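Local atomic coordinates of type ii site-specific deoxyribonuclease (PDB entry 6EKR), a protein that probably cleaves double-stranded DNA at a specific recognition sequence, as a type II restriction endonuclease of the PD-(D/E)xK nuclease class. Residues L34-G46 against H57-D71. The protein carries 2 engineered substitutions. Residues are numbered along the deposited sequence; the frame is centred on the assembly and turned at random.
Sequences LLLKNNAGYGYFG and HSFTFNGEYSRPVRD
The ring of Phe-59 is sandwiched between Tyr-42, whose CD1 lies over one face, and Leu-36, whose CD1 makes a CH-pi contact over the other, 4.2 Å from the ring centroid; OG of Ser-66 sits at its edge, in plane, and accepts a hydrogen bond from N of Phe-59. The Tyr-42 and Phe-59 rings meet obliquely, planes 37° apart, with CD1 of Tyr-42 3.5 Å from CE1 of Phe-59. The Tyr-42 ring in turn has CD2 of His-57 over a face and CG1 of Val-69 at its edge; it runs nearly parallel to the imidazole but is slid well aside. His-57 receives the CA of Tyr-44 over one face, 3.7 Å from the ring centroid, and OD1 of Asp-71 over the centre of the other. With CG anti to the backbone N (chi1 -177°), Tyr-42 reaches across the neighbouring strand, and its OH donates a 2.7 Å hydrogen bond to OD1 of Asp-71, which it meets from above the carboxylate plane. The carbonyl O of Asn-39 lies at the edge of the Phe-61 ring, 3.3 Å from CD1. Between the strands, two antiparallel hydrogen-bonded pairs, Gly-41 with Thr-60 and Gly-43 with Ser-58, carry the backbone bonds; N of Gly-43 reaches O of Ser-58 at 3.1 Å. CB of Phe-45 rests on CB of Ser-58, and its ring meets Tyr-65 obliquely, CD1 to CD1 3.6 Å. Phe-45 and Gly-46 both pair with Tyr-56, forming a classic beta bulge. The contact is the pairing of strands 41-49 and 53-61 in a beta hairpin, to which strand 64-65 adds a third antiparallel strand. Helix 22-39 leads into the hairpin; Phe-74 packs edge-to-face with Phe-59, and helix 101-125 touches Leu-36 through Cys-121, while strand 232-235 meets Phe-45 through Gln-234.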
loop_
_atom_site.group_PDB
_atom_site.type_symbol
_atom_site.label_atom_id
_atom_site.label_comp_id
_atom_site.label_asym_id
_atom_site.label_seq_id
_atom_site.Cartn_x
_atom_site.Cartn_y
_atom_site.Cartn_z
ATOM N N LEU A 34 4.646 9.645 32.212
ATOM C CA LEU A 34 4.933 10.818 33.023
ATOM C C LEU A 34 4.994 12.094 32.192
ATOM O O LEU A 34 4.736 13.181 32.707
ATOM C CB LEU A 34 6.221 10.634 33.831
ATOM C CG LEU A 34 6.257 9.499 34.863
ATOM C CD1 LEU A 34 7.605 9.426 35.534
ATOM C CD2 LEU A 34 5.163 9.633 35.900
ATOM N N LEU A 35 5.328 11.968 30.914
ATOM C CA LEU A 35 5.366 13.128 30.029
ATOM C C LEU A 35 3.977 13.711 29.827
ATOM O O LEU A 35 3.772 14.909 30.029
ATOM C CB LEU A 35 5.983 12.767 28.670
ATOM C CG LEU A 35 7.358 13.321 28.280
ATOM C CD1 LEU A 35 7.808 12.696 26.973
ATOM C CD2 LEU A 35 7.305 14.830 28.145
ATOM N N LEU A 36 3.036 12.848 29.426
ATOM C CA LEU A 36 1.640 13.230 29.179
ATOM C C LEU A 36 1.013 13.734 30.471
ATOM O O LEU A 36 0.313 14.745 30.476
ATOM C CB LEU A 36 0.832 12.047 28.621
ATOM C CG LEU A 36 1.228 11.318 27.325
ATOM C CD1 LEU A 36 0.479 10.016 27.180
ATOM C CD2 LEU A 36 0.971 12.176 26.113
ATOM N N LYS A 37 1.293 13.029 31.562
ATOM C CA LYS A 37 0.851 13.416 32.894
ATOM C C LYS A 37 1.268 14.847 33.307
ATOM O O LYS A 37 0.443 15.607 33.804
ATOM C CB LYS A 37 1.325 12.371 33.916
ATOM C CG LYS A 37 0.958 12.654 35.361
ATOM C CD LYS A 37 1.077 11.393 36.198
ATOM C CE LYS A 37 0.765 11.669 37.666
ATOM N NZ LYS A 37 1.957 12.171 38.409
ATOM N N ASN A 38 2.524 15.220 33.085
ATOM C CA ASN A 38 3.028 16.510 33.572
ATOM C C ASN A 38 2.912 17.696 32.604
ATOM O O ASN A 38 3.050 18.861 33.012
ATOM C CB ASN A 38 4.471 16.378 34.058
ATOM C CG ASN A 38 4.628 15.322 35.130
ATOM O OD1 ASN A 38 3.849 15.261 36.078
ATOM N ND2 ASN A 38 5.643 14.476 34.983
ATOM N N ASN A 39 2.651 17.411 31.331
ATOM C CA ASN A 39 2.613 18.474 30.329
ATOM C C ASN A 39 1.333 18.554 29.507
ATOM O O ASN A 39 0.979 19.627 29.018
ATOM C CB ASN A 39 3.822 18.362 29.396
ATOM C CG ASN A 39 5.115 18.156 30.150
ATOM O OD1 ASN A 39 5.570 19.033 30.875
ATOM N ND2 ASN A 39 5.701 16.986 29.997
ATOM N N ALA A 40 0.643 17.427 29.354
ATOM C CA ALA A 40 -0.493 17.358 28.442
ATOM C C ALA A 40 -1.835 17.631 29.105
ATOM O O ALA A 40 -2.116 17.129 30.199
ATOM C CB ALA A 40 -0.520 16.024 27.730
ATOM N N GLY A 41 -2.656 18.435 28.431
ATOM C CA GLY A 41 -4.070 18.512 28.743
ATOM C C GLY A 41 -4.733 17.219 28.291
ATOM O O GLY A 41 -4.204 16.500 27.436
ATOM N N TYR A 42 -5.892 16.914 28.865
ATOM C CA TYR A 42 -6.612 15.701 28.518
ATOM C C TYR A 42 -8.108 15.926 28.603
ATOM O O TYR A 42 -8.643 16.109 29.695
ATOM C CB TYR A 42 -6.198 14.551 29.439
ATOM C CG TYR A 42 -6.851 13.238 29.092
ATOM C CD1 TYR A 42 -6.578 12.600 27.881
ATOM C CD2 TYR A 42 -7.745 12.635 29.967
ATOM C CE1 TYR A 42 -7.173 11.386 27.551
ATOM C CE2 TYR A 42 -8.349 11.422 29.651
ATOM C CZ TYR A 42 -8.059 10.801 28.440
ATOM O OH TYR A 42 -8.661 9.606 28.109
ATOM N N GLY A 43 -8.782 15.904 27.458
ATOM C CA GLY A 43 -10.227 16.140 27.421
ATOM C C GLY A 43 -11.010 15.322 26.403
ATOM O O GLY A 43 -10.430 14.588 25.603
ATOM N N TYR A 44 -12.336 15.443 26.445
ATOM C CA TYR A 44 -13.191 14.830 25.435
ATOM C C TYR A 44 -12.931 15.522 24.098
ATOM O O TYR A 44 -12.866 16.738 24.026
ATOM C CB TYR A 44 -14.680 14.920 25.822
ATOM C CG TYR A 44 -15.606 14.594 24.672
ATOM C CD1 TYR A 44 -16.081 13.300 24.480
ATOM C CD2 TYR A 44 -15.970 15.580 23.747
ATOM C CE1 TYR A 44 -16.908 13.004 23.408
ATOM C CE2 TYR A 44 -16.786 15.292 22.673
ATOM C CZ TYR A 44 -17.252 14.007 22.508
ATOM O OH TYR A 44 -18.069 13.730 21.435
ATOM N N PHE A 45 -12.791 14.740 23.043
ATOM C CA PHE A 45 -12.442 15.293 21.747
ATOM C C PHE A 45 -13.587 15.203 20.748
ATOM O O PHE A 45 -13.961 16.201 20.139
ATOM C CB PHE A 45 -11.206 14.587 21.189
ATOM C CG PHE A 45 -10.969 14.848 19.732
ATOM C CD1 PHE A 45 -10.401 16.045 19.311
ATOM C CD2 PHE A 45 -11.309 13.898 18.778
ATOM C CE1 PHE A 45 -10.180 16.289 17.964
ATOM C CE2 PHE A 45 -11.092 14.142 17.430
ATOM C CZ PHE A 45 -10.528 15.338 17.024
ATOM N N GLY A 46 -14.121 13.999 20.578
ATOM C CA GLY A 46 -15.122 13.720 19.560
ATOM C C GLY A 46 -15.616 12.299 19.696
ATOM O O GLY A 46 -15.113 11.528 20.518
ATOM N N HIS A 57 -11.355 10.525 23.625
ATOM C CA HIS A 57 -10.623 11.651 24.203
ATOM C C HIS A 57 -9.340 11.956 23.435
ATOM O O HIS A 57 -8.888 11.163 22.614
ATOM C CB HIS A 57 -10.286 11.370 25.665
ATOM C CG HIS A 57 -11.419 11.630 26.612
ATOM N ND1 HIS A 57 -12.590 10.901 26.593
ATOM C CD2 HIS A 57 -11.547 12.521 27.620
ATOM C CE1 HIS A 57 -13.395 11.342 27.542
ATOM N NE2 HIS A 57 -12.787 12.326 28.178
ATOM N N SER A 58 -8.752 13.113 23.708
ATOM C CA SER A 58 -7.468 13.479 23.129
ATOM C C SER A 58 -6.578 14.154 24.163
ATOM O O SER A 58 -7.083 14.792 25.081
ATOM C CB SER A 58 -7.689 14.416 21.956
ATOM O OG SER A 58 -6.625 15.333 21.854
ATOM N N PHE A 59 -5.264 13.998 24.024
ATOM C CA PHE A 59 -4.307 14.773 24.807
ATOM C C PHE A 59 -3.994 16.038 24.028
ATOM O O PHE A 59 -3.958 16.023 22.799
ATOM C CB PHE A 59 -3.017 13.996 25.056
ATOM C CG PHE A 59 -3.180 12.782 25.941
ATOM C CD1 PHE A 59 -3.081 12.887 27.320
ATOM C CD2 PHE A 59 -3.401 11.527 25.392
ATOM C CE1 PHE A 59 -3.222 11.763 28.130
ATOM C CE2 PHE A 59 -3.547 10.400 26.202
ATOM C CZ PHE A 59 -3.454 10.520 27.561
ATOM N N THR A 60 -3.776 17.136 24.741
ATOM C CA THR A 60 -3.478 18.422 24.110
ATOM C C THR A 60 -2.181 19.022 24.629
ATOM O O THR A 60 -1.766 18.741 25.757
ATOM C CB THR A 60 -4.602 19.442 24.342
ATOM O OG1 THR A 60 -4.971 19.436 25.725
ATOM C CG2 THR A 60 -5.815 19.107 23.496
ATOM N N PHE A 61 -1.549 19.841 23.790
ATOM C CA PHE A 61 -0.367 20.609 24.165
ATOM C C PHE A 61 -0.112 21.744 23.177
ATOM O O PHE A 61 0.050 21.507 21.977
ATOM C CB PHE A 61 0.863 19.708 24.249
ATOM C CG PHE A 61 2.078 20.393 24.793
ATOM C CD1 PHE A 61 2.238 20.566 26.166
ATOM C CD2 PHE A 61 3.067 20.861 23.934
ATOM C CE1 PHE A 61 3.366 21.209 26.676
ATOM C CE2 PHE A 61 4.193 21.502 24.425
ATOM C CZ PHE A 61 4.347 21.681 25.797
ATOM N N ASN A 62 -0.065 22.974 23.687
ATOM C CA ASN A 62 0.165 24.160 22.857
ATOM C C ASN A 62 -0.666 24.173 21.576
ATOM O O ASN A 62 -0.146 24.435 20.490
ATOM C CB ASN A 62 1.659 24.330 22.537
ATOM C CG ASN A 62 2.452 24.900 23.705
ATOM O OD1 ASN A 62 1.917 25.607 24.564
ATOM N ND2 ASN A 62 3.743 24.602 23.734
ATOM N N GLY A 63 -1.956 23.884 21.706
ATOM C CA GLY A 63 -2.856 23.873 20.555
ATOM C C GLY A 63 -3.007 22.490 19.938
ATOM O O GLY A 63 -4.134 22.004 19.747
ATOM N N GLU A 64 -1.870 21.858 19.637
ATOM C CA GLU A 64 -1.834 20.538 19.020
ATOM C C GLU A 64 -2.672 19.474 19.751
ATOM O O GLU A 64 -2.847 19.540 20.973
ATOM C CB GLU A 64 -0.387 20.069 18.888
ATOM C CG GLU A 64 0.343 20.641 17.677
ATOM C CD GLU A 64 1.534 19.778 17.252
ATOM O OE1 GLU A 64 2.440 19.543 18.083
ATOM O OE2 GLU A 64 1.567 19.334 16.081
ATOM N N TYR A 65 -3.192 18.511 18.980
ATOM C CA TYR A 65 -4.004 17.397 19.502
ATOM C C TYR A 65 -3.334 16.060 19.210
ATOM O O TYR A 65 -2.693 15.893 18.176
ATOM C CB TYR A 65 -5.393 17.376 18.850
ATOM C CG TYR A 65 -6.409 18.357 19.402
ATOM C CD1 TYR A 65 -7.463 17.919 20.206
ATOM C CD2 TYR A 65 -6.335 19.721 19.091
ATOM C CE1 TYR A 65 -8.404 18.814 20.706
ATOM C CE2 TYR A 65 -7.269 20.628 19.589
ATOM C CZ TYR A 65 -8.299 20.166 20.392
ATOM O OH TYR A 65 -9.230 21.058 20.878
ATOM N N SER A 66 -3.497 15.106 20.118
ATOM C CA SER A 66 -3.066 13.747 19.865
ATOM C C SER A 66 -4.167 13.049 19.084
ATOM O O SER A 66 -5.287 13.544 19.029
ATOM C CB SER A 66 -2.828 13.019 21.181
ATOM O OG SER A 66 -4.055 12.781 21.826
ATOM N N ARG A 67 -3.844 11.909 18.477
ATOM C CA ARG A 67 -4.855 11.019 17.903
ATOM C C ARG A 67 -5.897 10.675 18.973
ATOM O O ARG A 67 -5.601 10.750 20.169
ATOM C CB ARG A 67 -4.203 9.741 17.365
ATOM C CG ARG A 67 -3.622 8.845 18.434
ATOM C CD ARG A 67 -2.761 7.775 17.828
ATOM N NE ARG A 67 -1.536 8.330 17.258
ATOM C CZ ARG A 67 -0.708 7.669 16.459
ATOM N NH1 ARG A 67 -0.955 6.412 16.114
ATOM N NH2 ARG A 67 0.371 8.275 15.999
ATOM N N PRO A 68 -7.115 10.289 18.549
ATOM C CA PRO A 68 -8.191 10.036 19.505
ATOM C C PRO A 68 -7.924 8.810 20.377
ATOM O O PRO A 68 -7.384 7.806 19.903
ATOM C CB PRO A 68 -9.411 9.820 18.605
ATOM C CG PRO A 68 -8.849 9.324 17.322
ATOM C CD PRO A 68 -7.549 10.055 17.159
ATOM N N VAL A 69 -8.315 8.909 21.643
ATOM C CA VAL A 69 -8.017 7.905 22.659
ATOM C C VAL A 69 -9.298 7.478 23.372
ATOM O O VAL A 69 -10.023 8.310 23.922
ATOM C CB VAL A 69 -6.976 8.450 23.683
ATOM C CG1 VAL A 69 -7.118 7.795 25.044
ATOM C CG2 VAL A 69 -5.570 8.260 23.165
ATOM N N ARG A 70 -9.577 6.179 23.347
ATOM C CA ARG A 70 -10.680 5.636 24.120
ATOM C C ARG A 70 -10.371 5.750 25.604
ATOM O O ARG A 70 -9.596 4.964 26.150
ATOM C CB ARG A 70 -10.990 4.187 23.731
ATOM C CG ARG A 70 -12.020 4.066 22.628
ATOM C CD ARG A 70 -12.381 2.628 22.357
ATOM N NE ARG A 70 -13.169 2.056 23.441
ATOM C CZ ARG A 70 -13.533 0.780 23.520
ATOM N NH1 ARG A 70 -13.180 -0.092 22.580
ATOM N NH2 ARG A 70 -14.252 0.375 24.554
ATOM N N ASP A 71 -10.986 6.749 26.233
ATOM C CA ASP A 71 -10.812 7.050 27.653
ATOM C C ASP A 71 -11.174 5.877 28.548
ATOM O O ASP A 71 -10.562 5.660 29.599
ATOM C CB ASP A 71 -11.685 8.232 28.033
ATOM C CG ASP A 71 -11.514 8.625 29.476
ATOM O OD1 ASP A 71 -10.839 9.643 29.715
ATOM O OD2 ASP A 71 -12.032 7.916 30.372
#